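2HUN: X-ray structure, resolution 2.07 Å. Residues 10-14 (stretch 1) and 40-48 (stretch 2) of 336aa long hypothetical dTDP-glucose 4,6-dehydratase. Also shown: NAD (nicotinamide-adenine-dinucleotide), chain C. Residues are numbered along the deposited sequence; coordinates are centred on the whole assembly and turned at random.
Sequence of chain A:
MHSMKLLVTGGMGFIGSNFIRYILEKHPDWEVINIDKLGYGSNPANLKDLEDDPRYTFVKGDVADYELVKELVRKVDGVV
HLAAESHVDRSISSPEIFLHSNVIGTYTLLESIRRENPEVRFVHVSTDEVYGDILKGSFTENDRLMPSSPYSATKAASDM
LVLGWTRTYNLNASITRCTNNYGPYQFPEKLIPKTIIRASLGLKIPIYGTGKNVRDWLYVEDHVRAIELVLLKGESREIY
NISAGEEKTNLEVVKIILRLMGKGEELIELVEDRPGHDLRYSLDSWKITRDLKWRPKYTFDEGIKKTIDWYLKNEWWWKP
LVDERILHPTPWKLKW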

# COMPACT_ATOMS: atom_id res chain seq x y z
N GLY A 10 9.19 -17.59 5.18
CA GLY A 10 10.09 -16.94 6.11
C GLY A 10 10.19 -17.71 7.42
O GLY A 10 10.46 -17.14 8.47
N GLY A 11 9.98 -19.02 7.34
CA GLY A 11 10.02 -19.86 8.52
C GLY A 11 11.37 -20.02 9.20
O GLY A 11 11.42 -20.41 10.36
N MET A 12 12.46 -19.71 8.50
CA MET A 12 13.79 -19.84 9.09
C MET A 12 14.18 -18.59 9.86
O MET A 12 15.32 -18.47 10.33
CB MET A 12 14.83 -20.12 8.00
CG MET A 12 15.95 -21.04 8.47
SD MET A 12 15.34 -22.70 8.85
CE MET A 12 15.57 -23.48 7.22
N GLY A 13 13.24 -17.66 9.99
CA GLY A 13 13.50 -16.42 10.71
C GLY A 13 13.06 -16.47 12.16
O GLY A 13 12.62 -17.51 12.66
N PHE A 14 13.17 -15.34 12.84
CA PHE A 14 12.81 -15.22 14.26
C PHE A 14 11.40 -15.69 14.60
O PHE A 14 11.21 -16.70 15.29
CB PHE A 14 13.02 -13.77 14.70
CG PHE A 14 12.46 -13.43 16.06
CD1 PHE A 14 12.50 -14.34 17.11
CD2 PHE A 14 11.95 -12.16 16.31
CE1 PHE A 14 12.03 -13.99 18.38
CE2 PHE A 14 11.48 -11.81 17.58
CZ PHE A 14 11.52 -12.73 18.62
N TYR A 40 18.92 -12.35 4.76
CA TYR A 40 19.04 -11.57 5.99
C TYR A 40 18.05 -12.02 7.07
O TYR A 40 16.84 -12.08 6.83
CB TYR A 40 18.81 -10.08 5.68
CG TYR A 40 18.81 -9.21 6.92
CD1 TYR A 40 20.00 -8.84 7.54
CD2 TYR A 40 17.61 -8.81 7.51
CE1 TYR A 40 20.00 -8.10 8.72
CE2 TYR A 40 17.60 -8.08 8.69
CZ TYR A 40 18.79 -7.73 9.29
OH TYR A 40 18.77 -7.00 10.46
N GLY A 41 18.57 -12.33 8.25
CA GLY A 41 17.73 -12.75 9.35
C GLY A 41 17.52 -14.24 9.51
O GLY A 41 17.14 -14.70 10.58
N SER A 42 17.75 -15.01 8.44
CA SER A 42 17.56 -16.45 8.50
C SER A 42 18.64 -17.15 9.31
O SER A 42 19.79 -16.70 9.37
CB SER A 42 17.52 -17.04 7.09
OG SER A 42 18.77 -16.92 6.44
N ASN A 43 18.28 -18.26 9.93
CA ASN A 43 19.22 -19.03 10.72
C ASN A 43 18.75 -20.48 10.81
O ASN A 43 17.88 -20.81 11.61
CB ASN A 43 19.35 -18.44 12.13
CG ASN A 43 20.54 -19.00 12.89
OD1 ASN A 43 21.20 -19.94 12.44
ND2 ASN A 43 20.82 -18.43 14.06
N PRO A 44 19.32 -21.36 9.97
CA PRO A 44 18.98 -22.79 9.93
C PRO A 44 19.03 -23.44 11.31
O PRO A 44 18.33 -24.42 11.57
CB PRO A 44 20.04 -23.37 8.99
CG PRO A 44 20.30 -22.23 8.05
CD PRO A 44 20.37 -21.04 8.98
N ALA A 45 19.86 -22.89 12.18
CA ALA A 45 20.01 -23.42 13.53
C ALA A 45 18.70 -23.30 14.32
O ALA A 45 18.46 -24.07 15.25
CB ALA A 45 21.13 -22.68 14.27
N ASN A 46 17.87 -22.35 13.93
CA ASN A 46 16.58 -22.13 14.59
C ASN A 46 15.72 -23.39 14.58
O ASN A 46 15.01 -23.66 15.54
CB ASN A 46 15.79 -21.02 13.88
CG ASN A 46 16.42 -19.66 14.04
OD1 ASN A 46 17.47 -19.52 14.66
ND2 ASN A 46 15.77 -18.65 13.48
N LEU A 47 15.79 -24.16 13.50
CA LEU A 47 14.97 -25.36 13.37
C LEU A 47 15.73 -26.66 13.12
O LEU A 47 15.13 -27.64 12.65
CB LEU A 47 13.96 -25.16 12.22
CG LEU A 47 12.96 -24.01 12.35
CD1 LEU A 47 12.19 -23.83 11.06
CD2 LEU A 47 12.02 -24.29 13.51
N LYS A 48 17.02 -26.70 13.43
CA LYS A 48 17.78 -27.91 13.17
C LYS A 48 17.26 -29.17 13.85
O LYS A 48 17.37 -30.26 13.29
CB LYS A 48 19.27 -27.71 13.51
CG LYS A 48 19.62 -27.67 14.98
CD LYS A 48 21.13 -27.59 15.12
CE LYS A 48 21.59 -27.60 16.57
NZ LYS A 48 23.07 -27.46 16.65
PA NAD C . 13.54 -12.09 10.17
O1A NAD C . 14.35 -11.07 9.47
O2A NAD C . 14.08 -12.74 11.39
O5B NAD C . 13.23 -13.25 9.11
C5B NAD C . 12.64 -13.02 7.83
C4B NAD C . 12.68 -14.40 7.15
O4B NAD C . 12.05 -14.34 5.85
C3B NAD C . 14.14 -14.87 6.92
O3B NAD C . 14.29 -16.25 7.31
C2B NAD C . 14.37 -14.59 5.42
O2B NAD C . 15.35 -15.39 4.77
C1B NAD C . 12.96 -14.78 4.85
N9A NAD C . 12.71 -14.01 3.61
C8A NAD C . 12.87 -12.69 3.39
N7A NAD C . 12.53 -12.41 2.13
C5A NAD C . 12.15 -13.54 1.53
C6A NAD C . 11.69 -13.87 0.23
N6A NAD C . 11.55 -12.99 -0.75
N1A NAD C . 11.38 -15.23 -0.01
C2A NAD C . 11.53 -16.19 1.00
N3A NAD C . 11.96 -15.87 2.23
C4A NAD C . 12.26 -14.57 2.48
O3 NAD C . 12.26 -11.28 10.66
PN NAD C . 10.97 -11.59 11.52
O1N NAD C . 11.10 -10.62 12.64
O2N NAD C . 10.90 -13.01 11.93
O5D NAD C . 9.74 -11.07 10.61
C5D NAD C . 8.63 -11.88 10.21
C4D NAD C . 7.47 -10.96 9.75
O4D NAD C . 6.89 -10.29 10.88
C3D NAD C . 7.92 -9.90 8.74
O3D NAD C . 6.93 -9.82 7.69
C2D NAD C . 7.98 -8.60 9.59
O2D NAD C . 7.71 -7.46 8.76
C1D NAD C . 6.91 -8.87 10.64
N1N NAD C . 7.10 -8.17 11.92
C2N NAD C . 8.19 -8.48 12.81
C3N NAD C . 8.29 -7.78 14.03
C7N NAD C . 9.43 -8.07 15.04
O7N NAD C . 9.37 -7.55 16.16
N7N NAD C . 10.42 -8.87 14.69
C4N NAD C . 7.34 -6.78 14.36
C5N NAD C . 6.29 -6.48 13.47
C6N NAD C . 6.15 -7.17 12.25

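Neither stretch presents a regular strand to the other; backbone and side-chain contacts join them instead of a ladder. Stretch 1 folds through a type I turn, Gly10 to Gly13, closed by Gly13 N to Gly10 O at 3.2 Å; the closest CA approach across the contact is Gly13 to Ser42, 4.6 Å.

Polar contacts gather on the carbonyl of Met12. Asn43 N donates to Met12 O at 3.0 Å with an N-H...O angle of 152°, a sound hydrogen bond, and Ser42 CA adds a CA-H...O contact to the same Met12 O at 3.5 Å and 141°. The CB of Asn46 points toward stretch 1, and its amide ND2 reaches Gly13 O at 3.4 Å; the 136° angle marks this bond as weak.

Apolar packing centres on Met12, which loses 113 Å² of the 317 Å² buried in total. Its SD lies 4.0 Å from Leu47 CD1, and its CG lies 4.4 Å from Pro44 CD, placing the flexible thioether chain against both hydrocarbon surfaces.

The cofactor meets both stretches. Phe14 N donates to NAD O2A at 3.1 Å and 176°, nearly linear, while Ser42 CB approaches NAD O3B at 3.3 Å. An ideal CB on Gly13 would fall 2.2 Å from NAD O5B, so the close fit there depends on glycine.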